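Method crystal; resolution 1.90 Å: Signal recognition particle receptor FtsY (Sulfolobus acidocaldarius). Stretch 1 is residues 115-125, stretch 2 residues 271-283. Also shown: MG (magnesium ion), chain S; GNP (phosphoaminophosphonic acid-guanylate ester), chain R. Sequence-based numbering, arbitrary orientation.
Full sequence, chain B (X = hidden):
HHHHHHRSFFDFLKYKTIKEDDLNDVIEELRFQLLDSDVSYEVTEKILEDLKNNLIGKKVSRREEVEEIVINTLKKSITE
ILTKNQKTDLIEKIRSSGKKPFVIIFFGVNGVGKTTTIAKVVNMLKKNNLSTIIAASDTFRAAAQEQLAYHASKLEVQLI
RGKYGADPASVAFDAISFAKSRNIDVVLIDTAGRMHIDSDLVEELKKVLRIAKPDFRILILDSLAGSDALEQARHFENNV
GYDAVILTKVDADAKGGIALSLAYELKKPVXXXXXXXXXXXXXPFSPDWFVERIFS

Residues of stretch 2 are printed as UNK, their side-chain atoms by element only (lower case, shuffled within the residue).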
# COMPACT_ATOMS: atom_id res chain seq x y z
N THR B 115 5.61 11.57 4.72
CA THR B 115 6.55 12.66 4.45
C THR B 115 6.10 13.54 3.28
O THR B 115 6.08 14.76 3.37
CB THR B 115 7.97 12.09 4.23
OG1 THR B 115 8.41 11.44 5.43
CG2 THR B 115 8.95 13.17 3.81
N THR B 116 5.69 12.90 2.20
CA THR B 116 5.20 13.64 1.04
C THR B 116 3.86 14.35 1.33
O THR B 116 3.62 15.47 0.86
CB THR B 116 5.05 12.68 -0.18
OG1 THR B 116 6.29 11.97 -0.36
CG2 THR B 116 4.71 13.46 -1.45
N THR B 117 3.00 13.72 2.13
CA THR B 117 1.71 14.32 2.48
C THR B 117 1.92 15.56 3.35
O THR B 117 1.21 16.56 3.24
CB THR B 117 0.80 13.29 3.20
OG1 THR B 117 0.55 12.19 2.31
CG2 THR B 117 -0.55 13.94 3.60
N ILE B 118 2.93 15.52 4.21
CA ILE B 118 3.27 16.69 5.01
C ILE B 118 3.62 17.89 4.12
O ILE B 118 3.15 19.01 4.35
CB ILE B 118 4.38 16.38 6.01
CG1 ILE B 118 3.76 15.68 7.22
CG2 ILE B 118 5.10 17.65 6.45
CD1 ILE B 118 4.77 15.17 8.18
N ALA B 119 4.40 17.64 3.07
CA ALA B 119 4.73 18.68 2.11
C ALA B 119 3.49 19.27 1.42
O ALA B 119 3.40 20.48 1.21
CB ALA B 119 5.72 18.14 1.08
N LYS B 120 2.54 18.42 1.05
CA LYS B 120 1.31 18.89 0.44
C LYS B 120 0.49 19.72 1.43
O LYS B 120 -0.13 20.71 1.05
CB LYS B 120 0.44 17.70 -0.02
CG LYS B 120 1.10 16.79 -1.05
CD LYS B 120 0.16 15.63 -1.39
CE LYS B 120 0.82 14.64 -2.34
NZ LYS B 120 -0.17 13.58 -2.77
N VAL B 121 0.49 19.29 2.69
CA VAL B 121 -0.25 20.01 3.72
C VAL B 121 0.39 21.38 3.96
O VAL B 121 -0.32 22.39 4.07
CB VAL B 121 -0.34 19.19 5.03
CG1 VAL B 121 -0.96 20.04 6.16
CG2 VAL B 121 -1.20 17.94 4.81
N VAL B 122 1.71 21.43 4.01
CA VAL B 122 2.39 22.74 4.04
C VAL B 122 1.95 23.63 2.88
O VAL B 122 1.64 24.81 3.07
CB VAL B 122 3.93 22.58 3.97
CG1 VAL B 122 4.59 23.97 3.79
CG2 VAL B 122 4.44 21.89 5.21
N ASN B 123 1.95 23.07 1.67
CA ASN B 123 1.51 23.84 0.50
C ASN B 123 0.09 24.37 0.65
O ASN B 123 -0.19 25.51 0.31
CB ASN B 123 1.63 23.02 -0.78
CG ASN B 123 1.32 23.84 -2.00
OD1 ASN B 123 2.08 24.73 -2.37
ND2 ASN B 123 0.19 23.55 -2.64
N MET B 124 -0.80 23.54 1.17
CA MET B 124 -2.19 23.95 1.33
C MET B 124 -2.27 25.06 2.38
O MET B 124 -2.96 26.05 2.19
CB MET B 124 -3.08 22.76 1.71
CG MET B 124 -4.54 23.15 1.98
SD MET B 124 -5.47 21.71 2.53
CE MET B 124 -4.47 21.14 3.90
N LEU B 125 -1.53 24.90 3.48
CA LEU B 125 -1.52 25.90 4.55
C LEU B 125 -0.97 27.25 4.09
O LEU B 125 -1.51 28.32 4.44
CB LEU B 125 -0.75 25.37 5.78
CG LEU B 125 -1.37 24.17 6.50
CD1 LEU B 125 -0.42 23.55 7.54
CD2 LEU B 125 -2.69 24.54 7.16
N UNK B 271 -10.13 13.04 5.59
CA UNK B 271 -10.22 14.49 5.40
C UNK B 271 -9.63 14.96 4.06
O UNK B 271 -10.10 15.94 3.48
c UNK B 271 -10.52 15.22 7.79
c UNK B 271 -8.20 14.78 6.90
c UNK B 271 -9.61 15.29 6.58
N UNK B 272 -8.60 14.27 3.57
CA UNK B 272 -8.03 14.62 2.28
C UNK B 272 -7.61 13.36 1.53
O UNK B 272 -7.46 12.31 2.13
o UNK B 272 -7.89 20.42 4.96
c UNK B 272 -7.06 16.80 3.11
c UNK B 272 -6.81 16.97 4.46
c UNK B 272 -6.78 15.50 2.43
c UNK B 272 -7.61 19.22 4.35
c UNK B 272 -7.59 17.86 2.40
c UNK B 272 -7.09 18.17 5.09
c UNK B 272 -7.86 19.07 3.00
N UNK B 273 -7.44 13.49 0.22
CA UNK B 273 -6.86 12.41 -0.55
C UNK B 273 -5.67 12.91 -1.38
O UNK B 273 -5.73 13.95 -2.03
s UNK B 273 -10.21 10.48 -1.84
c UNK B 273 -7.91 11.81 -1.47
c UNK B 273 -10.78 12.12 -2.26
c UNK B 273 -8.93 10.95 -0.71
N UNK B 274 -4.59 12.13 -1.35
CA UNK B 274 -3.44 12.38 -2.19
C UNK B 274 -3.64 11.79 -3.56
O UNK B 274 -4.06 10.65 -3.70
N UNK B 275 -3.39 12.58 -4.59
CA UNK B 275 -3.63 12.13 -5.95
C UNK B 275 -2.42 12.35 -6.86
O UNK B 275 -2.57 12.59 -8.05
c UNK B 275 -6.14 12.38 -5.83
c UNK B 275 -4.72 14.33 -6.46
c UNK B 275 -4.87 12.82 -6.55
N UNK B 276 -1.21 12.27 -6.30
CA UNK B 276 -0.02 12.37 -7.12
C UNK B 276 1.17 12.75 -6.24
O UNK B 276 1.08 12.73 -5.01
N UNK B 277 2.28 13.12 -6.88
CA UNK B 277 3.51 13.37 -6.12
C UNK B 277 3.89 14.85 -6.00
O UNK B 277 4.87 15.19 -5.35
n UNK B 277 6.41 9.84 -6.30
c UNK B 277 5.57 10.23 -7.25
c UNK B 277 4.68 12.55 -6.69
o UNK B 277 5.73 9.96 -8.44
c UNK B 277 4.37 11.05 -6.80
N UNK B 278 3.12 15.73 -6.65
CA UNK B 278 3.37 17.17 -6.58
C UNK B 278 2.62 17.80 -5.42
O UNK B 278 1.67 17.21 -4.91
c UNK B 278 3.77 17.44 -9.07
o UNK B 278 4.96 17.21 -8.96
c UNK B 278 2.94 17.87 -7.88
n UNK B 278 3.12 17.36 -10.24
N UNK B 279 3.03 19.00 -5.01
CA UNK B 279 2.52 19.58 -3.78
C UNK B 279 1.03 19.86 -3.86
O UNK B 279 0.32 19.75 -2.87
c UNK B 279 4.75 20.61 -3.15
c UNK B 279 7.46 20.16 -2.67
c UNK B 279 5.71 21.55 -3.50
c UNK B 279 7.05 21.33 -3.26
c UNK B 279 3.28 20.85 -3.43
c UNK B 279 5.18 19.43 -2.56
c UNK B 279 6.53 19.20 -2.31
o UNK B 279 8.81 19.95 -2.44
N UNK B 280 0.56 20.22 -5.05
CA UNK B 280 -0.87 20.53 -5.27
C UNK B 280 -1.75 19.27 -5.28
O UNK B 280 -2.99 19.37 -5.26
c UNK B 280 -2.31 22.08 -6.69
c UNK B 280 -1.02 21.28 -6.60
o UNK B 280 -2.75 22.64 -5.65
o UNK B 280 -2.89 22.17 -7.80
N UNK B 281 -1.14 18.09 -5.30
CA UNK B 281 -1.91 16.84 -5.50
C UNK B 281 -2.63 16.34 -4.24
O UNK B 281 -2.42 15.22 -3.79
c UNK B 281 -1.03 15.75 -6.11
o UNK B 281 -1.14 17.03 -8.11
c UNK B 281 -0.53 16.14 -7.50
o UNK B 281 0.46 15.57 -7.97
N UNK B 282 -3.50 17.19 -3.70
CA UNK B 282 -4.21 16.88 -2.48
C UNK B 282 -5.61 17.46 -2.65
O UNK B 282 -5.76 18.62 -2.98
c UNK B 282 -3.99 17.18 0.12
c UNK B 282 -3.52 18.20 1.16
c UNK B 282 -3.55 15.80 0.51
c UNK B 282 -3.51 17.55 -1.29
N UNK B 283 -6.64 16.65 -2.44
CA UNK B 283 -8.01 17.15 -2.52
C UNK B 283 -8.79 16.83 -1.24
O UNK B 283 -8.51 15.85 -0.57
c UNK B 283 -8.73 15.06 -3.76
c UNK B 283 -8.77 16.59 -3.75
c UNK B 283 -9.62 14.43 -4.84
c UNK B 283 -8.17 17.13 -5.05
MG MG S . 8.70 9.34 5.74
PG GNP R . 8.48 6.18 5.31
O1G GNP R . 8.86 7.44 6.04
O2G GNP R . 9.70 5.36 4.89
O3G GNP R . 7.61 5.23 6.12
N3B GNP R . 7.68 6.57 3.98
PB GNP R . 6.49 7.67 4.01
O1B GNP R . 6.95 8.89 4.67
O2B GNP R . 5.30 7.07 4.64
O3A GNP R . 6.19 7.95 2.55
PA GNP R . 6.88 8.90 1.57
O1A GNP R . 6.39 10.30 1.75
O2A GNP R . 8.36 8.70 1.58
O5' GNP R . 6.31 8.50 0.16
C5' GNP R . 6.58 7.21 -0.46
C4' GNP R . 6.41 7.34 -1.96
O4' GNP R . 4.99 7.49 -2.31
C3' GNP R . 7.11 8.55 -2.56
O3' GNP R . 7.58 8.20 -3.85
C2' GNP R . 5.97 9.58 -2.68
O2' GNP R . 6.23 10.51 -3.71
C1' GNP R . 4.86 8.63 -3.13
N9 GNP R . 3.52 9.18 -2.91
C8 GNP R . 3.01 9.74 -1.77
N7 GNP R . 1.75 10.13 -1.89
C5 GNP R . 1.44 9.80 -3.21
C6 GNP R . 0.24 9.97 -3.93
O6 GNP R . -0.80 10.50 -3.50
N1 GNP R . 0.34 9.52 -5.24
C2 GNP R . 1.47 8.93 -5.78
N2 GNP R . 1.43 8.53 -7.05
N3 GNP R . 2.60 8.76 -5.10
C4 GNP R . 2.52 9.22 -3.84
O HOH W 1 -1.55 20.92 -1.20
O HOH W 2 7.63 9.81 7.45
O HOH W 3 9.70 9.38 3.93
O HOH W 4 10.54 9.74 6.65

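Position 271 carries three side-chain carbons, one bearing the other two, and lies out of reach of the helix 115-125; branching at the first carbon identifies Val 271. At position 272 a single carbon leads to a six-carbon ring bearing one oxygen, the pattern of a tyrosine. Met 124 SD lies oblique to the Tyr 272 ring, 3.6 Å from its CE1, in a sulfur-aromatic contact. Position 273 has an unbranched chain of two carbons, a sulfur and a final carbon, its CA-to-CB bond pointing away from the helix: Met 273.

Position 274 has no side-chain atoms and is Gly 274. Lys 120 NZ sits 3.5 Å from Gly 274 CA, and an ideal CB built on Gly 274 would clash both with Lys 120 NZ and with GNP O6. Three carbons at position 275, forked at the first and with the CA-to-CB bond directed away from the helix, make it Val 275. Position 276 again lacks a side chain. With phi/psi of 160/-168°, a CB would be jammed against the preceding carbonyl oxygen, so the backbone itself calls for Gly 276. Its carbonyl O accepts a hydrogen bond of 2.7 Å from Lys 120 NZ, while its N makes a weak one to GNP O6 at 3.3 Å.

The side chain at 277 comprises three carbons, the third carrying one oxygen and one nitrogen, hence Gln 277. Its CA-to-CB bond points away from the helix, and NE2 donates to GNP O2' at 2.7 Å; its backbone O lies 4.3 Å from Thr 116 CG2. Position 278 is one carbon shorter, with an oxygen and a nitrogen on the second, and is Asn 278; its side chain makes no contact with the helix, but its O lies 3.7 Å from Lys 120 CE.

Position 279, with a six-carbon ring bearing an oxygen, is Tyr 279. CE1 packs 3.6 Å from Ala 119 CB, and CB lies 3.8 Å from Asn 123 CB. Position 280 has two carbons, the second bearing two oxygens, and its CA-to-CB bond points away from the helix: Asp 280. The same set of atoms at 281 gives Asp 281, whose OD2 accepts a 3.0 Å hydrogen bond from Asn 278 N, bracing the type I turn from Asn 278 to Asp 281. At position 282 four carbons fork at the second, identifying Leu 282; its CD2 meets Met 124 CE at 4.1 Å and Val 121 CG2 at 4.3 Å. Position 283 has four carbons forked at the first, one arm two carbons long, with its CB directed away: Ile 283.

The contact centres on Lys 120. Its extended side chain brings NZ to the carbonyls of Gly 276 and Asp 281 (NZ to Asp 281 O, 3.0 Å) and, weakly, to GNP O6 at 3.2 Å, tying loop, helix and guanine together. Apolar packing flanks this polar centre, and water 1 links Lys 120 O (2.7 Å from the water O) with Tyr 279 O (2.8 Å from the water O).

Stretch 2, residues 271-283: VYMGVGQNYDDLI
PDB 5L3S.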